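Side-chain contact in Sqt1 (Chaetomium thermophilum, PDB 4ZOY), which probably acts as a dedicated chaperone in ribosome biogenesis, a WD40-repeat protein that captures a newly made ribosomal protein during translation: residues A[207-210]-A[211-215]. Residues are numbered along the deposited sequence; the frame is centred on the assembly and turned at random.
Sequences TVSE and DESLH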
ATOM      1  N   THR A 207       8.276   7.157  -6.929  1.00 13.61           N
ATOM      2  CA  THR A 207       8.021   7.719  -5.604  1.00 13.69           C
ATOM      3  C   THR A 207       7.621   9.182  -5.694  1.00 14.31           C
ATOM      4  O   THR A 207       7.982   9.901  -6.637  1.00 15.12           O
ATOM      5  CB  THR A 207       9.232   7.564  -4.663  1.00 15.36           C
ATOM      6  OG1 THR A 207      10.319   8.384  -5.117  1.00 15.99           O
ATOM      7  CG2 THR A 207       9.679   6.102  -4.605  1.00 14.75           C
ATOM      8  N   VAL A 208       6.844   9.606  -4.709  1.00 14.65           N
ATOM      9  CA  VAL A 208       6.317  10.967  -4.674  1.00 16.55           C
ATOM     10  C   VAL A 208       6.569  11.604  -3.324  1.00 16.00           C
ATOM     11  O   VAL A 208       6.870  10.916  -2.351  1.00 15.01           O
ATOM     12  CB  VAL A 208       4.812  10.998  -4.980  1.00 15.25           C
ATOM     13  CG1 VAL A 208       4.566  10.572  -6.411  1.00 14.35           C
ATOM     14  CG2 VAL A 208       4.032  10.114  -3.996  1.00 14.92           C
ATOM     15  N   SER A 209       6.430  12.927  -3.277  1.00 15.75           N
ATOM     16  CA  SER A 209       6.819  13.704  -2.109  1.00 15.66           C
ATOM     17  C   SER A 209       5.859  14.848  -1.822  1.00 15.99           C
ATOM     18  O   SER A 209       5.197  15.363  -2.730  1.00 16.32           O
ATOM     19  CB  SER A 209       8.240  14.256  -2.307  1.00 17.01           C
ATOM     20  OG  SER A 209       8.626  15.162  -1.286  1.00 17.98           O
ATOM     21  N   GLU A 210       5.795  15.225  -0.544  1.00 17.83           N
ATOM     22  CA  GLU A 210       5.124  16.453  -0.114  1.00 16.94           C
ATOM     23  C   GLU A 210       5.624  17.680  -0.872  1.00 21.67           C
ATOM     24  O   GLU A 210       4.904  18.665  -0.989  1.00 21.31           O
ATOM     25  CB  GLU A 210       5.318  16.672   1.391  1.00 22.44           C
ATOM     26  CG  GLU A 210       4.546  15.703   2.253  1.00 28.04           C
ATOM     27  CD  GLU A 210       4.684  15.976   3.741  1.00 30.50           C
ATOM     28  OE1 GLU A 210       5.259  17.020   4.121  1.00 29.38           O
ATOM     29  OE2 GLU A 210       4.221  15.126   4.531  1.00 33.35           O
ATOM     30  N   ASP A 211       6.851  17.620  -1.386  1.00 20.14           N
ATOM     31  CA  ASP A 211       7.446  18.762  -2.088  1.00 18.75           C
ATOM     32  C   ASP A 211       6.982  18.856  -3.547  1.00 19.96           C
ATOM     33  O   ASP A 211       7.455  19.710  -4.301  1.00 20.23           O
ATOM     34  CB  ASP A 211       8.987  18.700  -1.992  1.00 19.83           C
ATOM     35  CG  ASP A 211       9.635  17.809  -3.053  1.00 21.91           C
ATOM     36  OD1 ASP A 211       8.952  17.019  -3.744  1.00 19.50           O
ATOM     37  OD2 ASP A 211      10.873  17.902  -3.197  1.00 24.91           O
ATOM     38  N   GLU A 212       6.061  17.959  -3.917  1.00 17.77           N
ATOM     39  CA  GLU A 212       5.347  17.936  -5.201  1.00 16.31           C
ATOM     40  C   GLU A 212       6.114  17.223  -6.319  1.00 16.31           C
ATOM     41  O   GLU A 212       5.645  17.171  -7.455  1.00 18.97           O
ATOM     42  CB  GLU A 212       4.946  19.364  -5.626  1.00 24.67           C
ATOM     43  CG  GLU A 212       4.055  20.019  -4.567  1.00 26.32           C
ATOM     44  CD  GLU A 212       3.804  21.501  -4.769  1.00 33.06           C
ATOM     45  OE1 GLU A 212       3.858  21.975  -5.917  1.00 32.29           O
ATOM     46  OE2 GLU A 212       3.514  22.183  -3.764  1.00 33.70           O
ATOM     47  N   SER A 213       7.264  16.627  -5.997  1.00 16.65           N
ATOM     48  CA  SER A 213       8.027  15.929  -7.036  1.00 16.06           C
ATOM     49  C   SER A 213       7.680  14.441  -7.178  1.00 17.29           C
ATOM     50  O   SER A 213       7.234  13.776  -6.228  1.00 16.93           O
ATOM     51  CB  SER A 213       9.536  16.081  -6.802  1.00 17.54           C
ATOM     52  OG  SER A 213       9.954  15.547  -5.558  1.00 17.73           O
ATOM     53  N   LEU A 214       7.873  13.958  -8.402  1.00 16.80           N
ATOM     54  CA  LEU A 214       7.784  12.550  -8.776  1.00 16.46           C
ATOM     55  C   LEU A 214       9.108  12.132  -9.383  1.00 16.80           C
ATOM     56  O   LEU A 214       9.584  12.789 -10.298  1.00 16.15           O
ATOM     57  CB  LEU A 214       6.667  12.315  -9.798  1.00 15.52           C
ATOM     58  CG  LEU A 214       6.709  11.054 -10.667  1.00 13.92           C
ATOM     59  CD1 LEU A 214       6.361   9.803  -9.842  1.00 14.63           C
ATOM     60  CD2 LEU A 214       5.769  11.146 -11.861  1.00 16.78           C
ATOM     61  N   HIS A 215       9.700  11.055  -8.882  1.00 14.98           N
ATOM     62  CA  HIS A 215      10.885  10.476  -9.502  1.00 14.07           C
ATOM     63  C   HIS A 215      10.641   9.002  -9.738  1.00 16.06           C
ATOM     64  O   HIS A 215      10.091   8.308  -8.875  1.00 16.57           O
ATOM     65  CB  HIS A 215      12.131  10.694  -8.652  1.00 15.05           C
ATOM     66  CG  HIS A 215      12.471  12.137  -8.483  1.00 16.10           C
ATOM     67  ND1 HIS A 215      13.013  12.889  -9.506  1.00 18.02           N
ATOM     68  CD2 HIS A 215      12.304  12.979  -7.438  1.00 18.00           C
ATOM     69  CE1 HIS A 215      13.184  14.128  -9.087  1.00 17.12           C
ATOM     70  NE2 HIS A 215      12.759  14.213  -7.839  1.00 19.97           N
TER
HETATM   71  O   HOH W   1       4.045  21.186  -0.910  1.00 32.13           O
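Asp211 and Ser209 meet inside the type I turn of a WD40 beta hairpin, a compact example of side chains fixing a chain reversal. Asp211 CB is 3.6 Å from Ser209 OG; CG, between the backbone N and carbonyl carbon (chi1 84°), lies 3.3 Å from Ser209 OG, and this torsion turns the carboxylate toward Ser209 and Ser213. OD1 comes alongside Ser209 CB and OG. Ser213 OG donates to the syn lone pair of OD1 at 2.5 Å, while Ser213 N reaches OD1 at 2.8 Å from the anti side, 32° out of the carboxylate plane, closing an Asx turn. OD2 is bonded by Thr190 OG1. Ser209 OG accepts from Asp211 N (3.0 Å). Replaced by alanine, Asp211 would lose both oxygens, which would probably leave Ser213 N and OG without OD1, Thr190 OG1 without OD2, and the turn less firmly fixed. Ser213 OG bonds His189 ND1; Thr207 OG1 bonds His189 NE2 and Tyr217 OH, resembling the Asp-His-Ser/Thr-Trp network of WD40 blades, with tyrosine for tryptophan. Strands 204-209 and 214-218 are the middle two of a four-stranded propeller blade, and Val208 CG1 and Leu214 CD1 touch on the face packed against strand 263-268 of the next blade.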